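Local coordinates for flagellar hook-associated protein 2 (PDB 6IWY), which caps the growing flagellar filament at its tip, promoting flagellin polymerization there and keeping exported subunits from leaking away, at residues S151-N156 against I230-S235. Numbering follows the deposited sequence.
Sequences SEVSLN and IEVKGS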
loop_
_atom_site.group_PDB
_atom_site.type_symbol
_atom_site.label_atom_id
_atom_site.label_comp_id
_atom_site.label_asym_id
_atom_site.label_seq_id
_atom_site.Cartn_x
_atom_site.Cartn_y
_atom_site.Cartn_z
ATOM N N SER A 151 1.479 9.872 -25.834
ATOM C CA SER A 151 1.514 8.439 -25.578
ATOM C C SER A 151 0.101 7.888 -25.484
ATOM O O SER A 151 -0.755 8.476 -24.853
ATOM C CB SER A 151 2.211 8.124 -24.271
ATOM O OG SER A 151 3.600 8.338 -24.359
ATOM N N GLU A 152 -0.143 6.761 -26.129
ATOM C CA GLU A 152 -1.441 6.096 -25.999
ATOM C C GLU A 152 -1.604 5.491 -24.586
ATOM O O GLU A 152 -2.690 5.341 -24.118
ATOM C CB GLU A 152 -1.602 5.059 -27.107
ATOM C CG GLU A 152 -1.652 5.718 -28.456
ATOM C CD GLU A 152 -1.967 4.779 -29.616
ATOM O OE1 GLU A 152 -1.357 3.694 -29.714
ATOM O OE2 GLU A 152 -2.815 5.161 -30.455
ATOM N N VAL A 153 -0.499 5.162 -23.933
ATOM C CA VAL A 153 -0.473 4.765 -22.545
ATOM C C VAL A 153 0.795 5.327 -21.943
ATOM O O VAL A 153 1.859 5.146 -22.512
ATOM C CB VAL A 153 -0.457 3.221 -22.375
ATOM C CG1 VAL A 153 0.036 2.809 -20.944
ATOM C CG2 VAL A 153 -1.852 2.628 -22.644
ATOM N N SER A 154 0.687 5.997 -20.795
ATOM C CA SER A 154 1.873 6.395 -20.025
ATOM C C SER A 154 1.613 6.278 -18.534
ATOM O O SER A 154 0.492 6.431 -18.085
ATOM C CB SER A 154 2.306 7.813 -20.346
ATOM O OG SER A 154 1.513 8.745 -19.662
ATOM N N LEU A 155 2.681 5.978 -17.806
ATOM C CA LEU A 155 2.668 5.797 -16.362
ATOM C C LEU A 155 3.174 7.079 -15.724
ATOM O O LEU A 155 4.322 7.497 -15.991
ATOM C CB LEU A 155 3.648 4.686 -15.963
ATOM C CG LEU A 155 3.118 3.287 -15.786
ATOM C CD1 LEU A 155 4.269 2.360 -15.644
ATOM C CD2 LEU A 155 2.254 3.295 -14.518
ATOM N N ASN A 156 2.353 7.675 -14.866
ATOM C CA ASN A 156 2.752 8.832 -14.083
ATOM C C ASN A 156 3.029 8.430 -12.648
ATOM O O ASN A 156 2.111 8.047 -11.916
ATOM C CB ASN A 156 1.667 9.868 -14.087
ATOM C CG ASN A 156 2.142 11.163 -14.587
ATOM O OD1 ASN A 156 2.210 11.368 -15.820
ATOM N ND2 ASN A 156 2.495 12.067 -13.677
ATOM N N ILE A 230 0.043 7.579 -8.331
ATOM C CA ILE A 230 0.196 6.772 -9.531
ATOM C C ILE A 230 -0.984 7.063 -10.495
ATOM O O ILE A 230 -2.145 7.113 -10.053
ATOM C CB ILE A 230 0.156 5.272 -9.220
ATOM C CG1 ILE A 230 1.229 4.875 -8.211
ATOM C CG2 ILE A 230 0.363 4.435 -10.522
ATOM C CD1 ILE A 230 1.017 3.424 -7.722
ATOM N N GLU A 231 -0.668 7.256 -11.783
ATOM C CA GLU A 231 -1.655 7.441 -12.846
ATOM C C GLU A 231 -1.280 6.650 -14.083
ATOM O O GLU A 231 -0.120 6.598 -14.462
ATOM C CB GLU A 231 -1.769 8.897 -13.266
ATOM C CG GLU A 231 -1.969 9.864 -12.117
ATOM C CD GLU A 231 -2.153 11.347 -12.559
ATOM O OE1 GLU A 231 -2.511 12.185 -11.673
ATOM O OE2 GLU A 231 -1.920 11.673 -13.764
ATOM N N VAL A 232 -2.279 6.040 -14.710
ATOM C CA VAL A 232 -2.121 5.407 -15.997
ATOM C C VAL A 232 -2.945 6.240 -16.946
ATOM O O VAL A 232 -4.158 6.257 -16.868
ATOM C CB VAL A 232 -2.646 3.977 -15.970
ATOM C CG1 VAL A 232 -2.489 3.284 -17.352
ATOM C CG2 VAL A 232 -1.960 3.207 -14.849
ATOM N N LYS A 233 -2.268 6.952 -17.827
ATOM C CA LYS A 233 -2.897 7.915 -18.708
ATOM C C LYS A 233 -2.755 7.508 -20.158
ATOM O O LYS A 233 -1.913 6.711 -20.513
ATOM C CB LYS A 233 -2.231 9.276 -18.514
ATOM C CG LYS A 233 -2.731 10.023 -17.296
ATOM C CD LYS A 233 -1.632 10.875 -16.637
ATOM C CE LYS A 233 -0.859 11.803 -17.616
ATOM N NZ LYS A 233 -1.733 12.867 -18.236
ATOM N N GLY A 234 -3.588 8.098 -20.997
ATOM C CA GLY A 234 -3.547 7.824 -22.398
ATOM C C GLY A 234 -4.864 7.333 -22.965
ATOM O O GLY A 234 -5.714 6.792 -22.258
ATOM N N SER A 235 -4.999 7.526 -24.269
ATOM C CA SER A 235 -6.157 7.106 -25.013
ATOM C C SER A 235 -6.383 5.618 -24.899
ATOM O O SER A 235 -7.529 5.172 -24.985
ATOM C CB SER A 235 -6.049 7.526 -26.493
ATOM O OG SER A 235 -4.961 6.912 -27.148
#
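N156 and E231 face each other as a hydrogen-bonded antiparallel pair, their side chains side by side and pointing the same way from the sheet. They touch at the base, CB of N156 lying 3.7 Å from CB of E231, while the amide and carboxylate planes above are turned 34° apart. The extended E231 chain runs beside N156, with OE2 4.0 Å from CB of N156. From the next pair on this face, the side chain of K233 crosses that of N156 at a slant and presents methylene carbons to the amide: CE of K233 is 3.6 Å from OD1 of N156, a van der Waals approach. The lysine chain is bent, and its NZ makes a weak, long ion pair with OE2 of E166 on strand 164-173. Opposite K233, S154 turns OG between its backbone N and carbonyl carbon (chi1 80°), 4.0 Å from CB of K233, and hydrogen-bonds to the same carboxylate oxygen of E166.

The other face is apolar. L155 and V232 form the intervening non-hydrogen-bonded pair, with CD2 of L155 4.2 Å from CG2 of V232, and both pack on I222. Four backbone hydrogen bonds join the strands; N156 N to E231 O, at 2.7 Å, is nearly straight (175°). CA-H...O contacts run along the ladder and continue beyond it, where G234 CA meets E152 O. Here OE1 of E152 forms a salt bridge with K236 and a hydrogen bond with G144 N.

Strand 230-233 thus completes one edge of a four-stranded antiparallel sheet in this fragment of the cap protein, beside strand 154-158. The chemistry divides by face: buried aliphatic groups lie on one side, whereas on the other no side-chain hydrogen bond links the two segments, and backbone bonds with van der Waals contacts probably do most of the joining.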